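Local coordinates for oligopeptide-binding protein oppA (Lactococcus lactis, PDB 3DRF), which captures oligopeptides in a voluminous cavity that closes like a Venus fly-trap and serves their uptake through the ABC transporter OppABCDF, at residues T61-P65 / I253-V257; Q69-F73 / F190-V194; D105-G111 / N240-W244; Y301-Y307 / V536-M542; S372-Y376 / Q527-N531. One frame throughout, in Å; residues are numbered along the deposited sequence.

Interaction 1. Residues T61-P65 / I253-V257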
# COMPACT_ATOMS: atom_id res chain seq x y z
N THR A 61 -4.53 -8.73 2.90
CA THR A 61 -5.76 -8.86 3.68
C THR A 61 -6.17 -10.35 3.85
O THR A 61 -6.44 -10.77 4.92
CB THR A 61 -6.90 -8.07 3.06
OG1 THR A 61 -6.54 -6.69 3.06
CG2 THR A 61 -8.15 -8.23 3.90
N MET A 62 -6.16 -11.10 2.78
CA MET A 62 -6.49 -12.56 2.83
C MET A 62 -5.57 -13.40 3.70
O MET A 62 -5.98 -14.41 4.17
CB MET A 62 -6.55 -13.13 1.40
CG MET A 62 -7.64 -12.47 0.53
SD MET A 62 -7.75 -13.20 -1.14
CE MET A 62 -8.63 -14.75 -0.79
N SER A 63 -4.34 -12.92 3.92
CA SER A 63 -3.37 -13.56 4.80
C SER A 63 -3.64 -13.36 6.30
O SER A 63 -2.97 -13.92 7.09
CB SER A 63 -1.93 -13.09 4.48
OG SER A 63 -1.68 -11.78 4.98
N GLY A 64 -4.63 -12.54 6.64
CA GLY A 64 -4.87 -12.15 8.02
C GLY A 64 -4.94 -13.31 9.04
O GLY A 64 -4.25 -13.32 10.01
N PRO A 65 -5.81 -14.29 8.76
CA PRO A 65 -5.94 -15.41 9.70
C PRO A 65 -4.63 -16.21 9.91
O PRO A 65 -4.40 -16.79 10.93
CB PRO A 65 -7.04 -16.30 9.06
CG PRO A 65 -7.88 -15.36 8.27
CD PRO A 65 -6.84 -14.36 7.69
N ILE A 253 -11.77 -21.48 8.55
CA ILE A 253 -12.13 -20.30 7.78
C ILE A 253 -11.80 -20.52 6.32
O ILE A 253 -10.70 -20.89 6.05
CB ILE A 253 -11.35 -19.01 8.24
CG1 ILE A 253 -11.57 -18.72 9.72
CG2 ILE A 253 -11.76 -17.77 7.34
CD1 ILE A 253 -10.53 -17.73 10.37
N THR A 254 -12.72 -20.28 5.40
CA THR A 254 -12.40 -20.27 3.99
C THR A 254 -12.33 -18.78 3.58
O THR A 254 -13.11 -17.95 4.03
CB THR A 254 -13.43 -21.07 3.17
OG1 THR A 254 -14.72 -20.45 3.32
CG2 THR A 254 -13.44 -22.49 3.69
N TYR A 255 -11.36 -18.46 2.76
CA TYR A 255 -11.17 -17.06 2.34
C TYR A 255 -10.99 -17.08 0.82
O TYR A 255 -10.09 -17.70 0.35
CB TYR A 255 -9.95 -16.44 3.05
CG TYR A 255 -10.06 -14.95 3.40
CD1 TYR A 255 -10.63 -14.04 2.55
CD2 TYR A 255 -9.60 -14.48 4.58
CE1 TYR A 255 -10.71 -12.70 2.88
CE2 TYR A 255 -9.68 -13.15 4.91
CZ TYR A 255 -10.25 -12.27 4.05
OH TYR A 255 -10.38 -10.96 4.40
N GLU A 256 -11.91 -16.44 0.10
CA GLU A 256 -12.02 -16.54 -1.35
C GLU A 256 -12.02 -15.17 -2.01
O GLU A 256 -12.57 -14.27 -1.44
CB GLU A 256 -13.32 -17.31 -1.77
CG GLU A 256 -13.49 -18.70 -1.17
CD GLU A 256 -14.68 -19.44 -1.75
OE1 GLU A 256 -15.56 -18.89 -2.38
OE2 GLU A 256 -14.66 -20.63 -1.52
N VAL A 257 -11.68 -15.03 -3.24
CA VAL A 257 -12.00 -13.80 -3.96
C VAL A 257 -13.41 -13.91 -4.53
O VAL A 257 -13.92 -15.01 -4.76
CB VAL A 257 -10.97 -13.40 -5.06
CG1 VAL A 257 -9.63 -12.99 -4.43
CG2 VAL A 257 -10.79 -14.51 -6.09
O HOH W 1 -9.02 -10.25 6.60

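Interaction 2. Residues Q69-F73 / F190-V194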
# COMPACT_ATOMS: atom_id res chain seq x y z
N GLN A 69 1.00 -12.13 6.96
CA GLN A 69 2.41 -12.29 6.46
C GLN A 69 3.42 -12.15 7.62
O GLN A 69 4.45 -11.60 7.50
CB GLN A 69 2.67 -11.34 5.26
CG GLN A 69 1.72 -11.63 4.12
CD GLN A 69 1.67 -10.52 3.07
OE1 GLN A 69 1.73 -10.77 1.90
NE2 GLN A 69 1.61 -9.31 3.53
N ASP A 70 3.02 -12.76 8.72
CA ASP A 70 3.86 -13.01 9.90
C ASP A 70 4.40 -11.74 10.59
O ASP A 70 5.52 -11.59 10.94
CB ASP A 70 4.95 -14.07 9.56
CG ASP A 70 4.31 -15.38 9.13
OD1 ASP A 70 3.33 -15.75 9.80
OD2 ASP A 70 4.76 -15.96 8.19
N GLY A 71 3.45 -10.85 10.77
CA GLY A 71 3.65 -9.67 11.59
C GLY A 71 3.94 -10.02 13.04
O GLY A 71 3.40 -10.99 13.57
N LEU A 72 4.82 -9.24 13.67
CA LEU A 72 5.34 -9.56 15.01
C LEU A 72 4.74 -8.79 16.19
O LEU A 72 4.72 -9.29 17.25
CB LEU A 72 6.87 -9.31 15.03
CG LEU A 72 7.71 -10.30 14.24
CD1 LEU A 72 9.14 -9.83 14.28
CD2 LEU A 72 7.57 -11.77 14.84
N PHE A 73 4.35 -7.54 15.95
CA PHE A 73 4.08 -6.61 17.08
C PHE A 73 2.61 -6.27 17.25
O PHE A 73 1.89 -6.07 16.32
CB PHE A 73 4.88 -5.32 16.87
CG PHE A 73 6.36 -5.55 16.64
CD1 PHE A 73 7.13 -6.15 17.62
CD2 PHE A 73 6.96 -5.15 15.46
CE1 PHE A 73 8.51 -6.40 17.43
CE2 PHE A 73 8.35 -5.39 15.24
CZ PHE A 73 9.12 -6.03 16.23
N PHE A 190 12.39 0.07 10.56
CA PHE A 190 12.69 -1.34 10.88
C PHE A 190 11.46 -2.13 10.50
O PHE A 190 10.37 -1.65 10.54
CB PHE A 190 13.17 -1.57 12.32
CG PHE A 190 12.17 -1.21 13.39
CD1 PHE A 190 11.24 -2.15 13.86
CD2 PHE A 190 12.17 0.09 13.96
CE1 PHE A 190 10.33 -1.79 14.88
CE2 PHE A 190 11.26 0.42 14.95
CZ PHE A 190 10.37 -0.48 15.43
N LEU A 191 11.69 -3.35 10.09
CA LEU A 191 10.63 -4.23 9.57
C LEU A 191 9.99 -5.02 10.71
O LEU A 191 10.51 -5.10 11.80
CB LEU A 191 11.21 -5.18 8.46
CG LEU A 191 11.87 -4.43 7.25
CD1 LEU A 191 12.53 -5.41 6.25
CD2 LEU A 191 10.80 -3.50 6.53
N GLU A 192 8.86 -5.64 10.39
CA GLU A 192 7.99 -6.18 11.45
C GLU A 192 7.51 -7.58 11.19
O GLU A 192 6.58 -8.00 11.80
CB GLU A 192 6.76 -5.23 11.66
CG GLU A 192 7.14 -3.75 11.91
CD GLU A 192 5.94 -2.85 12.17
OE1 GLU A 192 4.95 -3.29 12.75
OE2 GLU A 192 6.04 -1.72 11.79
N THR A 193 8.14 -8.27 10.25
CA THR A 193 7.77 -9.66 9.91
C THR A 193 9.00 -10.57 9.95
O THR A 193 10.08 -10.11 9.91
CB THR A 193 7.12 -9.72 8.48
OG1 THR A 193 8.07 -9.27 7.50
CG2 THR A 193 5.87 -8.81 8.40
N VAL A 194 8.71 -11.87 10.03
CA VAL A 194 9.71 -12.95 9.92
C VAL A 194 9.46 -13.80 8.66
O VAL A 194 8.40 -13.87 8.16
CB VAL A 194 9.68 -13.88 11.19
CG1 VAL A 194 10.37 -13.19 12.37
CG2 VAL A 194 8.25 -14.31 11.58
O HOH W 2 6.67 -15.18 6.42
O HOH W 3 3.81 -5.82 13.47

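Interaction 3. Residues D105-G111 / N240-W244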
# COMPACT_ATOMS: atom_id res chain seq x y z
N ASP A 105 8.16 -19.17 22.95
CA ASP A 105 7.27 -20.19 22.34
C ASP A 105 6.70 -19.82 20.97
O ASP A 105 5.78 -20.38 20.50
CB ASP A 105 6.17 -20.65 23.30
CG ASP A 105 5.32 -19.53 23.80
OD1 ASP A 105 5.61 -18.33 23.60
OD2 ASP A 105 4.31 -19.84 24.49
N LEU A 106 7.28 -18.81 20.36
CA LEU A 106 6.92 -18.49 18.98
C LEU A 106 7.51 -19.53 18.00
O LEU A 106 8.69 -19.65 17.90
CB LEU A 106 7.41 -17.06 18.62
CG LEU A 106 7.09 -16.59 17.21
CD1 LEU A 106 5.55 -16.49 16.98
CD2 LEU A 106 7.83 -15.21 16.93
N LYS A 107 6.61 -20.19 17.31
CA LYS A 107 6.94 -21.25 16.37
C LYS A 107 6.31 -21.01 14.99
O LYS A 107 5.37 -20.31 14.85
CB LYS A 107 6.43 -22.59 16.97
CG LYS A 107 7.13 -23.02 18.28
CD LYS A 107 6.53 -24.36 18.76
CE LYS A 107 7.19 -24.74 20.06
NZ LYS A 107 8.60 -24.92 19.70
N TRP A 108 6.90 -21.63 14.01
CA TRP A 108 6.27 -21.84 12.70
C TRP A 108 5.23 -22.97 12.76
O TRP A 108 5.21 -23.77 13.69
CB TRP A 108 7.36 -22.27 11.66
CG TRP A 108 8.38 -21.12 11.42
CD1 TRP A 108 9.63 -21.05 11.91
CD2 TRP A 108 8.13 -19.88 10.74
NE1 TRP A 108 10.22 -19.87 11.53
CE2 TRP A 108 9.31 -19.13 10.84
CE3 TRP A 108 7.05 -19.38 10.00
CZ2 TRP A 108 9.46 -17.88 10.22
CZ3 TRP A 108 7.19 -18.13 9.40
CH2 TRP A 108 8.40 -17.38 9.52
N SER A 109 4.40 -23.03 11.72
CA SER A 109 3.28 -23.98 11.69
C SER A 109 3.72 -25.45 11.47
O SER A 109 2.92 -26.32 11.50
CB SER A 109 2.28 -23.53 10.64
OG SER A 109 2.95 -23.31 9.41
N ASP A 110 5.00 -25.68 11.27
CA ASP A 110 5.56 -27.05 11.26
C ASP A 110 6.17 -27.40 12.63
O ASP A 110 6.77 -28.44 12.75
CB ASP A 110 6.59 -27.19 10.14
CG ASP A 110 7.88 -26.49 10.43
OD1 ASP A 110 7.92 -25.62 11.26
OD2 ASP A 110 8.88 -26.82 9.79
N GLY A 111 6.01 -26.53 13.64
CA GLY A 111 6.55 -26.80 14.98
C GLY A 111 8.00 -26.33 15.23
O GLY A 111 8.44 -26.34 16.36
N ASN A 240 -3.73 -23.37 13.76
CA ASN A 240 -2.31 -23.68 13.90
C ASN A 240 -2.04 -24.12 15.35
O ASN A 240 -2.07 -23.34 16.21
CB ASN A 240 -1.49 -22.41 13.55
CG ASN A 240 -0.02 -22.55 13.91
OD1 ASN A 240 0.49 -23.60 14.15
ND2 ASN A 240 0.65 -21.44 13.90
N PRO A 241 -1.81 -25.42 15.55
CA PRO A 241 -1.67 -25.94 16.91
C PRO A 241 -0.45 -25.44 17.68
O PRO A 241 -0.36 -25.53 18.86
CB PRO A 241 -1.58 -27.48 16.71
CG PRO A 241 -1.06 -27.63 15.41
CD PRO A 241 -1.64 -26.49 14.56
N TYR A 242 0.49 -24.88 16.93
CA TYR A 242 1.73 -24.31 17.53
C TYR A 242 1.63 -22.84 17.92
O TYR A 242 2.54 -22.32 18.47
CB TYR A 242 2.92 -24.55 16.58
CG TYR A 242 3.18 -26.03 16.28
CD1 TYR A 242 3.73 -26.87 17.25
CD2 TYR A 242 2.90 -26.57 15.03
CE1 TYR A 242 3.93 -28.20 17.00
CE2 TYR A 242 3.15 -27.90 14.77
CZ TYR A 242 3.68 -28.67 15.77
OH TYR A 242 3.94 -30.00 15.54
N TYR A 243 0.51 -22.22 17.64
CA TYR A 243 0.35 -20.77 17.95
C TYR A 243 0.46 -20.55 19.44
O TYR A 243 -0.09 -21.26 20.21
CB TYR A 243 -1.05 -20.32 17.48
CG TYR A 243 -1.34 -18.83 17.69
CD1 TYR A 243 -0.52 -17.84 17.10
CD2 TYR A 243 -2.41 -18.42 18.48
CE1 TYR A 243 -0.76 -16.50 17.33
CE2 TYR A 243 -2.65 -17.07 18.70
CZ TYR A 243 -1.83 -16.13 18.13
OH TYR A 243 -2.09 -14.79 18.36
N TRP A 244 1.17 -19.51 19.82
CA TRP A 244 1.51 -19.22 21.21
C TRP A 244 0.36 -18.59 21.99
O TRP A 244 0.36 -18.57 23.16
CB TRP A 244 2.76 -18.28 21.24
CG TRP A 244 2.51 -16.97 20.45
CD1 TRP A 244 2.77 -16.76 19.17
CD2 TRP A 244 1.82 -15.79 20.92
NE1 TRP A 244 2.33 -15.54 18.78
CE2 TRP A 244 1.72 -14.92 19.85
CE3 TRP A 244 1.29 -15.40 22.17
CZ2 TRP A 244 1.13 -13.67 19.95
CZ3 TRP A 244 0.66 -14.16 22.26
CH2 TRP A 244 0.59 -13.31 21.16
O HOH W 4 3.99 -22.40 20.88
O HOH W 5 2.18 -18.29 25.24
O HOH W 6 2.75 -19.97 15.46
O HOH W 7 3.77 -19.77 17.96

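Interaction 4. Residues Y301-Y307 / V536-M542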
# COMPACT_ATOMS: atom_id res chain seq x y z
N TYR A 301 -5.93 5.22 3.81
CA TYR A 301 -6.04 5.12 2.32
C TYR A 301 -5.83 6.46 1.65
O TYR A 301 -6.25 7.47 2.15
CB TYR A 301 -7.46 4.60 1.97
CG TYR A 301 -7.85 4.52 0.48
CD1 TYR A 301 -7.72 3.36 -0.22
CD2 TYR A 301 -8.38 5.62 -0.17
CE1 TYR A 301 -8.15 3.30 -1.56
CE2 TYR A 301 -8.77 5.57 -1.47
CZ TYR A 301 -8.65 4.41 -2.15
OH TYR A 301 -9.07 4.32 -3.44
N ILE A 302 -5.26 6.38 0.45
CA ILE A 302 -5.24 7.52 -0.47
C ILE A 302 -5.30 6.95 -1.86
O ILE A 302 -4.67 5.96 -2.20
CB ILE A 302 -3.95 8.41 -0.30
CG1 ILE A 302 -3.94 9.68 -1.17
CG2 ILE A 302 -2.62 7.65 -0.58
CD1 ILE A 302 -5.00 10.63 -0.80
N SER A 303 -6.10 7.62 -2.69
CA SER A 303 -5.99 7.48 -4.15
C SER A 303 -5.42 8.78 -4.77
O SER A 303 -5.62 9.81 -4.25
CB SER A 303 -7.29 7.05 -4.84
OG SER A 303 -8.29 8.06 -4.64
N LEU A 304 -4.74 8.61 -5.89
CA LEU A 304 -4.00 9.69 -6.51
C LEU A 304 -3.75 9.40 -7.96
O LEU A 304 -3.70 8.31 -8.39
CB LEU A 304 -2.68 9.99 -5.75
CG LEU A 304 -1.59 8.94 -5.94
CD1 LEU A 304 -0.30 9.54 -5.35
CD2 LEU A 304 -1.93 7.57 -5.24
N MET A 305 -3.67 10.48 -8.70
CA MET A 305 -3.33 10.42 -10.09
C MET A 305 -1.81 10.67 -10.28
O MET A 305 -1.25 11.61 -9.80
CB MET A 305 -4.15 11.52 -10.82
CG MET A 305 -3.92 11.55 -12.36
SD MET A 305 -5.19 12.54 -13.25
CE MET A 305 -4.86 14.20 -12.56
N TYR A 306 -1.17 9.78 -11.01
CA TYR A 306 0.27 9.82 -11.30
C TYR A 306 0.54 10.30 -12.71
O TYR A 306 -0.16 9.93 -13.63
CB TYR A 306 0.86 8.39 -11.24
CG TYR A 306 1.07 7.85 -9.83
CD1 TYR A 306 2.31 8.00 -9.15
CD2 TYR A 306 0.06 7.21 -9.15
CE1 TYR A 306 2.53 7.50 -7.88
CE2 TYR A 306 0.28 6.69 -7.87
CZ TYR A 306 1.50 6.85 -7.26
OH TYR A 306 1.65 6.35 -5.98
N TYR A 307 1.64 11.03 -12.85
CA TYR A 307 2.21 11.39 -14.17
C TYR A 307 3.54 10.64 -14.37
O TYR A 307 4.36 10.61 -13.48
CB TYR A 307 2.43 12.89 -14.22
CG TYR A 307 1.15 13.73 -14.09
CD1 TYR A 307 0.01 13.48 -14.87
CD2 TYR A 307 1.11 14.77 -13.17
CE1 TYR A 307 -1.12 14.26 -14.76
CE2 TYR A 307 -0.02 15.59 -13.05
CZ TYR A 307 -1.12 15.31 -13.86
OH TYR A 307 -2.22 16.10 -13.78
N VAL A 536 2.16 14.32 -8.69
CA VAL A 536 0.98 13.49 -8.47
C VAL A 536 -0.13 14.45 -8.00
O VAL A 536 0.16 15.50 -7.49
CB VAL A 536 1.24 12.37 -7.42
CG1 VAL A 536 2.36 11.41 -7.91
CG2 VAL A 536 1.59 12.99 -6.04
N ILE A 537 -1.35 14.03 -8.21
CA ILE A 537 -2.52 14.82 -7.79
C ILE A 537 -3.37 13.92 -6.84
O ILE A 537 -3.81 12.89 -7.18
CB ILE A 537 -3.41 15.20 -9.02
CG1 ILE A 537 -2.61 15.93 -10.15
CG2 ILE A 537 -4.62 16.05 -8.57
CD1 ILE A 537 -2.01 17.30 -9.74
N PRO A 538 -3.61 14.42 -5.62
CA PRO A 538 -4.42 13.62 -4.67
C PRO A 538 -5.84 13.49 -5.24
O PRO A 538 -6.36 14.42 -5.77
CB PRO A 538 -4.46 14.47 -3.40
CG PRO A 538 -3.26 15.42 -3.53
CD PRO A 538 -3.15 15.69 -5.01
N THR A 539 -6.46 12.35 -5.07
CA THR A 539 -7.84 12.11 -5.59
C THR A 539 -8.86 12.04 -4.43
O THR A 539 -9.57 12.95 -4.19
CB THR A 539 -7.85 10.88 -6.54
OG1 THR A 539 -6.86 11.11 -7.54
CG2 THR A 539 -9.24 10.76 -7.20
N ASN A 540 -8.88 10.91 -3.75
CA ASN A 540 -9.84 10.66 -2.63
C ASN A 540 -9.26 10.14 -1.30
O ASN A 540 -8.28 9.43 -1.25
CB ASN A 540 -10.89 9.63 -3.06
CG ASN A 540 -11.93 10.19 -4.01
OD1 ASN A 540 -12.27 9.56 -4.96
ND2 ASN A 540 -12.38 11.30 -3.74
N PHE A 541 -9.94 10.55 -0.24
CA PHE A 541 -9.94 9.89 1.06
C PHE A 541 -11.22 9.05 1.11
O PHE A 541 -12.15 9.30 0.38
CB PHE A 541 -9.95 10.91 2.20
CG PHE A 541 -8.78 11.92 2.18
CD1 PHE A 541 -7.45 11.56 1.90
CD2 PHE A 541 -9.03 13.20 2.52
CE1 PHE A 541 -6.44 12.54 1.95
CE2 PHE A 541 -8.02 14.12 2.58
CZ PHE A 541 -6.74 13.78 2.28
N MET A 542 -11.24 8.09 2.02
CA MET A 542 -12.36 7.16 2.10
C MET A 542 -12.62 6.64 3.50
O MET A 542 -11.77 6.66 4.36
CB MET A 542 -12.07 5.93 1.19
CG MET A 542 -13.26 5.24 0.53
SD MET A 542 -12.60 4.33 -0.88
CE MET A 542 -11.45 3.28 -0.08
O HOH W 8 -8.72 7.79 3.41
O HOH W 9 -10.45 7.45 -6.28

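Interaction 5. Residues S372-Y376 / Q527-N531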
# COMPACT_ATOMS: atom_id res chain seq x y z
N SER A 372 -5.91 24.37 6.17
CA SER A 372 -5.17 25.27 5.40
C SER A 372 -4.88 24.70 3.99
O SER A 372 -4.87 25.46 3.11
CB SER A 372 -3.87 25.72 6.16
OG SER A 372 -2.70 24.85 6.03
N VAL A 373 -4.61 23.41 3.82
CA VAL A 373 -3.99 22.97 2.57
C VAL A 373 -5.04 22.82 1.49
O VAL A 373 -6.03 22.15 1.65
CB VAL A 373 -3.16 21.66 2.76
CG1 VAL A 373 -2.65 21.14 1.44
CG2 VAL A 373 -1.95 21.93 3.69
N LYS A 374 -4.79 23.51 0.39
CA LYS A 374 -5.65 23.50 -0.78
C LYS A 374 -4.97 22.70 -1.89
O LYS A 374 -3.83 22.86 -2.19
CB LYS A 374 -5.88 24.91 -1.29
CG LYS A 374 -6.39 25.88 -0.25
CD LYS A 374 -7.66 25.41 0.44
CE LYS A 374 -8.16 26.43 1.50
NZ LYS A 374 -9.11 25.76 2.38
N GLY A 375 -5.76 21.83 -2.47
CA GLY A 375 -5.34 20.99 -3.56
C GLY A 375 -6.25 21.16 -4.78
O GLY A 375 -6.58 22.25 -5.14
N TYR A 376 -6.66 20.05 -5.33
CA TYR A 376 -7.39 19.98 -6.62
C TYR A 376 -8.79 19.44 -6.37
O TYR A 376 -9.43 18.95 -7.26
CB TYR A 376 -6.59 19.12 -7.67
CG TYR A 376 -5.21 19.71 -7.95
CD1 TYR A 376 -4.99 20.60 -9.02
CD2 TYR A 376 -4.14 19.46 -7.08
CE1 TYR A 376 -3.74 21.17 -9.22
CE2 TYR A 376 -2.91 20.02 -7.30
CZ TYR A 376 -2.72 20.88 -8.35
OH TYR A 376 -1.52 21.48 -8.58
N GLN A 527 2.95 18.64 2.07
CA GLN A 527 1.64 18.61 1.41
C GLN A 527 1.46 19.76 0.39
O GLN A 527 1.02 19.57 -0.69
CB GLN A 527 0.51 18.64 2.46
CG GLN A 527 0.39 17.32 3.32
CD GLN A 527 -0.55 17.52 4.54
OE1 GLN A 527 -1.73 17.52 4.41
NE2 GLN A 527 0.01 17.63 5.66
N GLU A 528 1.86 20.96 0.78
CA GLU A 528 1.80 22.12 -0.10
C GLU A 528 2.74 21.94 -1.28
O GLU A 528 2.37 22.19 -2.38
CB GLU A 528 2.26 23.38 0.66
CG GLU A 528 1.28 23.92 1.77
CD GLU A 528 1.93 24.99 2.64
OE1 GLU A 528 3.15 25.10 2.70
OE2 GLU A 528 1.15 25.68 3.24
N ASP A 529 3.96 21.47 -1.03
CA ASP A 529 4.95 21.36 -2.11
C ASP A 529 4.57 20.26 -3.13
O ASP A 529 4.73 20.44 -4.29
CB ASP A 529 6.39 21.10 -1.57
CG ASP A 529 6.97 22.29 -0.83
OD1 ASP A 529 6.46 23.39 -0.92
OD2 ASP A 529 7.96 22.03 -0.17
N MET A 530 4.01 19.17 -2.67
CA MET A 530 3.59 18.09 -3.57
C MET A 530 2.45 18.61 -4.44
O MET A 530 2.40 18.33 -5.57
CB MET A 530 3.10 16.89 -2.75
CG MET A 530 4.33 16.07 -2.17
SD MET A 530 5.31 15.17 -3.51
CE MET A 530 4.36 13.61 -3.64
N ASN A 531 1.53 19.38 -3.87
CA ASN A 531 0.41 19.93 -4.68
C ASN A 531 0.92 20.96 -5.74
O ASN A 531 0.47 20.98 -6.82
CB ASN A 531 -0.65 20.58 -3.74
CG ASN A 531 -1.56 19.55 -3.08
OD1 ASN A 531 -1.54 18.38 -3.40
ND2 ASN A 531 -2.33 20.00 -2.15
O HOH W 10 -1.53 25.72 3.25

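Interaction 1. Residues T61-P65 / I253-V257
The phenol ring of Y255 lies against M62, whose backbone CA sits over one ring face, 3.9 Å from the centroid and only 12° off the normal, a CH-pi contact in which the backbone CA-H of M62 is set over the ring face. The M62 side chain then runs on along the strand: its CG is 3.9 Å from Y255 CE1, and its CE ends 3.5 Å from Y255 O. The sulfur stands 5.4 Å from the ring centroid in an oblique Met-aromatic contact, and M62 SD also meets V257 CG1 at 3.8 Å. At the ring edge P65 CD approaches Y255 CE2 to 4.2 Å, while P65 CB packs on I253 CD1 at 4.0 Å. One methionine and one proline thus cover three residues, I253, Y255 and V257, that point to the same side of the strand. Polar atoms are joined indirectly: a water gives a proton to T61 O at 3.1 Å and lies 2.7 Å from Y255 OH, which also hydrogen-bonds N276. The strand 252-258 is held between strands 234-239 and 34-40 in a mixed sheet, and helix 57-62 with the turn after it packs on one face of that sheet, where M62 also touches I235 and P65 reaches F224 of strand 224-230.

Interaction 2. Residues Q69-F73 / F190-V194
Two irregular chain segments meet here through a single bridge, G71 with T193, and their main-chain groups share out the polar work. L72 N donates to E192 O at 2.9 Å, while V194 N makes a longer, weak bond to D70 O at 3.3 Å. Both carbonyls also receive CA-H...O contacts, D70 O from T193 CA at 3.1 Å and E192 O from G71 CA at 3.4 Å. Water completes the pairing: one molecule accepts from F73 N at 3.1 Å and donates to E192 OE1 at 2.9 Å, and another lies 2.7 Å from D70 OD2 and 2.8 Å from V194 O. The carboxylates have further partners, D70 in T221 and E192 in S185 and G186. Apolar side chains flank this polar seam, with L72 CD2 against V194 CG1 at 4.0 Å and F73 CE2 against F190 CE1 at 4.1 Å. Bridged in this way, the two loops lie between strand 87-92, which L72, F73 and F190 touch, and helix 116-127, whose Y119 and T122 bind L191 O and T193 O.

Interaction 3. Residues D105-G111 / N240-W244
D105 opens the contact through water: its O and Y242 O accept from one molecule at 2.7 and 2.8 Å, and its OD2 and W244 O accept from another at the same two distances. L106 follows with CD1 3.5 Å from W244 CD1. At K107 the backbone is again hydrated, N giving to a water at 2.9 Å that donates to Y242 O, also at 2.9 Å, while its CB lies 4.0 Å from Y242 CB and its amine leaves to pair with E113. From W108 the chain enters a type I turn closed by G111 N to W108 O at 2.9 Å. It faces a second type I turn, N240 to Y243, whose first residue also forms an Asx turn, with Y242 N donating to N240 OD1 at 3.1 Å while N240 ND2 bonds G222 O; two loops thus meet turn against turn. S109 O then approaches the Y242 ring edge, 3.5 Å from CD2. G111, at phi 88°, lays its CA over the Y242 ring face, 3.3 Å from the centroid, where a CB would clash with Y242 CZ.

Interaction 4. Residues Y301-Y307 / V536-M542
Strand 301-307 runs antiparallel to two short strand pieces, at 154° to 536-538 and 161° to 540-542. M305 and I537 form a hydrogen-bonded pair, each N to the other's O at 2.9 Å, flanked by the non-hydrogen-bonded pairs L304 with P538 and Y306 with V536. Beyond them T539 and N540 together face S303 in a classic beta bulge: S303 O accepts from T539 N at 2.8 Å and weakly from N540 N at 3.5 Å, S303 N gives to N540 O at 3.2 Å, and S303 OG takes N540 N at 3.0 Å. Among the side chains, L304 CD1 meets V536 CB at 3.8 Å and Y306 CD1 meets V536 CG1 at 3.6 Å, whereas on the other face M305 CE packs on I537 CG1 at 3.7 Å. I302 CD1 reaches F541 CE1 at 3.6 Å. M542 covers the Y301 ring face, its CE 3.5 Å from the centroid in a CH-pi contact and its SD 4.3 Å away in a Met-aromatic one. Y301 OH bonds the backbone of the bound peptide as well as S472. The chemistry therefore combines apolar packing with a tyrosine whose hydroxyl reads main chain, a contact that by itself does not depend on the peptide's side chains.

Interaction 5. Residues S372-Y376 / Q527-N531
N531 has the most surface covered here, 89 Å², and engages through both its side-chain amide and its backbone carbonyl. Its ND2 donates to K374 O at 3.2 Å and also bonds N358 O, so the amide ties two loop carbonyls to the helix. Its backbone O, in the last turn of helix 516-533, accepts from Y376 OH at 2.7 Å, with that carbonyl near the plane of the Y376 ring. V373, second with 74 Å², is the apolar counterpart: its CG1 lies 4.2 Å from Q527 CB and 3.8 Å from N531 ND2, and its CG2 is 4.3 Å from E528 CG. Between V373 and Y376, G375 CA passes 3.5 Å from N531 ND2. At the exposed margin a water donates to E528 OE2 at 2.7 Å and lies 3.1 Å from S372 OG. Q527 and N531, about one turn apart, with E528 beside Q527, present one side of the helix. What results is the loop before helix 381-390 fastened to the C-terminal part of helix 516-533 by side-chain to main-chain hydrogen bonds.

The five contacts form two groups on opposite sides of the chain's centre. Interaction 2 touches both interaction 1 and interaction 3, which do not touch each other (nearest atoms about 7 Å apart): S63 OG lies 3.4 Å from Q69 N, and W108 of interaction 3 packs on D70 and V194 of interaction 2, V194 CG2 being 3.7 Å from W108 CH2. Along the sequence interactions 2 and 3 cross, and both nest within the loop closed by interaction 1. On the other side, interactions 4 and 5 have centres 12 Å apart and touch where I537 CG2 meets Y376 CD2 at 3.7 Å; helix 516-533 is followed in the chain by strand 536-549. Interaction 4, about 27 Å centre to centre from interactions 1 and 2, reaches the bound peptide through Y301.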